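Local coordinates for predicted ancestral HMA domain of Pik-1 from Oryza spp. (Synthetic construct, PDB 7BNT), which probably binds effector proteins of the rice blast fungus, as the integrated HMA domain of the Pik-1 immune receptor does, at residues V9-M14 against L42-E47. Numbering follows the deposited sequence.
Sequences VIKVPM and LRDKIE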
ATOM      1  N   VAL B   9       1.269   2.519  -6.545  1.00 14.14           N
ATOM      2  CA  VAL B   9       2.154   1.442  -6.047  1.00 13.66           C
ATOM      3  C   VAL B   9       3.564   1.734  -6.548  1.00 13.94           C
ATOM      4  O   VAL B   9       3.753   1.927  -7.757  1.00 13.80           O
ATOM      5  CB  VAL B   9       1.691   0.058  -6.505  1.00 13.42           C
ATOM      6  CG1 VAL B   9       2.613  -1.006  -5.954  1.00 15.15           C
ATOM      7  CG2 VAL B   9       0.257  -0.197  -6.070  1.00 15.79           C
ATOM      8  N   ILE B  10       4.508   1.747  -5.624  1.00 13.98           N
ATOM      9  CA  ILE B  10       5.932   2.017  -5.904  1.00 13.47           C
ATOM     10  C   ILE B  10       6.766   0.850  -5.376  1.00 14.40           C
ATOM     11  O   ILE B  10       6.645   0.486  -4.204  1.00 16.10           O
ATOM     12  CB  ILE B  10       6.384   3.370  -5.314  1.00 15.71           C
ATOM     13  CG1 ILE B  10       5.622   4.529  -5.959  1.00 16.95           C
ATOM     14  CG2 ILE B  10       7.882   3.538  -5.489  1.00 18.37           C
ATOM     15  CD1 ILE B  10       5.793   5.862  -5.242  1.00 20.02           C
ATOM     16  N   LYS B  11       7.592   0.278  -6.237  1.00 14.63           N
ATOM     17  CA  LYS B  11       8.569  -0.754  -5.833  1.00 16.03           C
ATOM     18  C   LYS B  11       9.733  -0.058  -5.127  1.00 18.56           C
ATOM     19  O   LYS B  11      10.235   0.971  -5.639  1.00 20.28           O
ATOM     20  CB  LYS B  11       9.080  -1.542  -7.039  1.00 19.21           C
ATOM     21  CG  LYS B  11      10.019  -2.698  -6.676  1.00 20.92           C
ATOM     22  CD  LYS B  11      10.204  -3.669  -7.838  1.00 25.69           C
ATOM     23  CE  LYS B  11      11.169  -4.801  -7.575  1.00 31.13           C
ATOM     24  NZ  LYS B  11      11.286  -5.698  -8.754  1.00 38.67           N
ATOM     25  N   VAL B  12      10.074  -0.563  -3.957  1.00 19.47           N
ATOM     26  CA  VAL B  12      11.095   0.095  -3.111  1.00 23.91           C
ATOM     27  C   VAL B  12      12.260  -0.843  -2.921  1.00 24.27           C
ATOM     28  O   VAL B  12      12.112  -2.053  -3.015  1.00 23.54           O
ATOM     29  CB  VAL B  12      10.536   0.552  -1.758  1.00 27.06           C
ATOM     30  CG1 VAL B  12       9.497   1.643  -1.966  1.00 31.07           C
ATOM     31  CG2 VAL B  12       9.981  -0.610  -0.948  1.00 27.85           C
ATOM     32  N   PRO B  13      13.423  -0.264  -2.564  1.00 31.95           N
ATOM     33  CA  PRO B  13      14.632  -1.041  -2.361  1.00 30.30           C
ATOM     34  C   PRO B  13      14.454  -1.996  -1.181  1.00 26.33           C
ATOM     35  O   PRO B  13      13.855  -1.658  -0.154  1.00 27.47           O
ATOM     36  CB  PRO B  13      15.680   0.044  -2.100  1.00 37.63           C
ATOM     37  CG  PRO B  13      14.867   1.151  -1.467  1.00 36.62           C
ATOM     38  CD  PRO B  13      13.625   1.173  -2.314  1.00 36.88           C
ATOM     39  N   MET B  14      14.993  -3.187  -1.384  1.00 25.41           N
ATOM     40  CA  MET B  14      14.947  -4.287  -0.416  1.00 23.24           C
ATOM     41  C   MET B  14      16.352  -4.573   0.107  1.00 22.77           C
ATOM     42  O   MET B  14      16.609  -5.712   0.494  1.00 24.31           O
ATOM     43  CB  MET B  14      14.337  -5.501  -1.111  1.00 23.17           C
ATOM     44  CG  MET B  14      12.896  -5.243  -1.524  1.00 22.68           C
ATOM     45  SD  MET B  14      11.789  -5.156  -0.097  1.00 22.89           S
ATOM     46  CE  MET B  14      11.540  -6.912   0.194  1.00 24.79           C
ATOM     47  N   LEU B  42       6.291 -10.378  -2.925  1.00 18.21           N
ATOM     48  CA  LEU B  42       7.510 -10.337  -2.096  1.00 19.39           C
ATOM     49  C   LEU B  42       7.504  -9.166  -1.102  1.00 17.90           C
ATOM     50  O   LEU B  42       8.549  -8.905  -0.519  1.00 18.80           O
ATOM     51  CB  LEU B  42       8.725 -10.245  -3.023  1.00 24.12           C
ATOM     52  CG  LEU B  42       8.878 -11.420  -3.981  1.00 28.78           C
ATOM     53  CD1 LEU B  42      10.021 -11.176  -4.956  1.00 33.47           C
ATOM     54  CD2 LEU B  42       9.090 -12.713  -3.210  1.00 34.46           C
ATOM     55  N   ARG B  43       6.395  -8.486  -0.882  1.00 18.15           N
ATOM     56  CA  ARG B  43       6.318  -7.382   0.101  1.00 18.16           C
ATOM     57  C   ARG B  43       7.459  -6.397  -0.173  1.00 17.07           C
ATOM     58  O   ARG B  43       8.116  -5.901   0.777  1.00 18.52           O
ATOM     59  CB  ARG B  43       6.299  -7.971   1.510  1.00 20.26           C
ATOM     60  CG  ARG B  43       5.074  -8.846   1.721  1.00 24.66           C
ATOM     61  CD  ARG B  43       4.959  -9.413   3.110  1.00 28.62           C
ATOM     62  NE  ARG B  43       4.171  -8.450   3.848  1.00 38.18           N
ATOM     63  CZ  ARG B  43       4.615  -7.703   4.847  1.00 29.45           C
ATOM     64  NH1 ARG B  43       5.859  -7.836   5.292  1.00 36.78           N
ATOM     65  NH2 ARG B  43       3.784  -6.865   5.437  1.00 42.27           N
ATOM     66  N   ASP B  44       7.617  -6.046  -1.439  1.00 16.43           N
ATOM     67  CA  ASP B  44       8.678  -5.144  -1.950  1.00 17.88           C
ATOM     68  C   ASP B  44       8.063  -3.887  -2.569  1.00 16.61           C
ATOM     69  O   ASP B  44       8.775  -3.134  -3.267  1.00 18.49           O
ATOM     70  CB  ASP B  44       9.540  -5.888  -2.971  1.00 21.59           C
ATOM     71  CG  ASP B  44       8.820  -6.469  -4.171  1.00 23.16           C
ATOM     72  OD1 ASP B  44       7.580  -6.488  -4.162  1.00 21.78           O
ATOM     73  OD2 ASP B  44       9.541  -6.913  -5.123  1.00 27.71           O
ATOM     74  N   LYS B  45       6.779  -3.671  -2.360  1.00 16.26           N
ATOM     75  CA  LYS B  45       6.091  -2.512  -2.937  1.00 15.39           C
ATOM     76  C   LYS B  45       5.301  -1.827  -1.849  1.00 14.36           C
ATOM     77  O   LYS B  45       4.785  -2.493  -0.961  1.00 16.78           O
ATOM     78  CB  LYS B  45       5.196  -2.949  -4.087  1.00 18.16           C
ATOM     79  CG  LYS B  45       5.953  -3.597  -5.233  1.00 19.87           C
ATOM     80  CD  LYS B  45       5.096  -4.435  -6.091  1.00 22.02           C
ATOM     81  CE  LYS B  45       5.897  -5.153  -7.139  1.00 22.94           C
ATOM     82  NZ  LYS B  45       6.177  -6.538  -6.753  1.00 25.77           N
ATOM     83  N   ILE B  46       5.218  -0.513  -1.977  1.00 14.73           N
ATOM     84  CA  ILE B  46       4.398   0.321  -1.086  1.00 16.41           C
ATOM     85  C   ILE B  46       3.210   0.800  -1.892  1.00 14.86           C
ATOM     86  O   ILE B  46       3.378   1.410  -2.954  1.00 15.00           O
ATOM     87  CB  ILE B  46       5.187   1.492  -0.489  1.00 18.13           C
ATOM     88  CG1 ILE B  46       6.428   1.016   0.274  1.00 22.99           C
ATOM     89  CG2 ILE B  46       4.276   2.351   0.391  1.00 22.23           C
ATOM     90  CD1 ILE B  46       7.315   2.143   0.720  1.00 29.74           C
ATOM     91  N   GLU B  47       2.036   0.457  -1.396  1.00 14.50           N
ATOM     92  CA  GLU B  47       0.768   0.988  -1.930  1.00 14.08           C
ATOM     93  C   GLU B  47       0.361   2.179  -1.076  1.00 14.00           C
ATOM     94  O   GLU B  47       0.241   2.037   0.149  1.00 14.82           O
ATOM     95  CB  GLU B  47      -0.271  -0.103  -1.868  1.00 16.43           C
ATOM     96  CG  GLU B  47      -1.544   0.190  -2.583  1.00 16.37           C
ATOM     97  CD  GLU B  47      -2.368  -1.103  -2.562  1.00 19.35           C
ATOM     98  OE1 GLU B  47      -3.082  -1.349  -1.578  1.00 18.11           O
ATOM     99  OE2 GLU B  47      -2.220  -1.936  -3.495  1.00 23.55           O
TER
HETATM  100  O   HOH W   1       8.814  -7.370  -7.560  1.00 39.78           O
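The carbonyl oxygen of Ile10 is gripped from across the sheet by the amide of Ile46, N to O 2.8 Å, and more weakly by a CA-H...O contact from Lys45. Ile10 N returns the bond to Ile46 O, making this a hydrogen-bonded pair of two neighbouring antiparallel strands in the four-stranded sheet of the ferredoxin-like HMA fold. The pairing runs past the strand end, where Val12 N donates to Asp44 O at 3.0 Å with an N-H...O angle of 172°. Opposite Val39 of the neighbouring strand 33-39, Asp44 and Lys45 share one place as a classic beta bulge.

Just past the strand end, Val12 CG1 presses at a tight 3.5 Å against Ile46 CD1, whose side chain is on the helix-covered face; these two beta-branched side chains cross at about a right angle under Ala23 of helix 17-28. The opposite face carries Val9, Lys11, Lys45 and Glu47. Here a long lysine suits position 45: its CB rests on Val9 CG1, and its chain bends at the end (chi4 99°) to bring NZ within 2.9 Å of Asp44 OD1, a salt bridge on the syn side of the carboxylate. NZ also pairs with an acidic side chain of another protein's chain, so an alanine here would probably leave both carboxylates without this shared cation, while the CB contact with Val9 would remain.

A water accepts from Lys45 NZ and donates to Asp44 OD2, with a weak bond from Lys11 NZ, which lies beyond salt-bridge distance of OD2. Met14, flexible and unbranched, folds back through two bends, setting SD 3.6 Å from Asp44 CA and its CE methyl beside the carbonyl oxygens of Leu42 and Arg43.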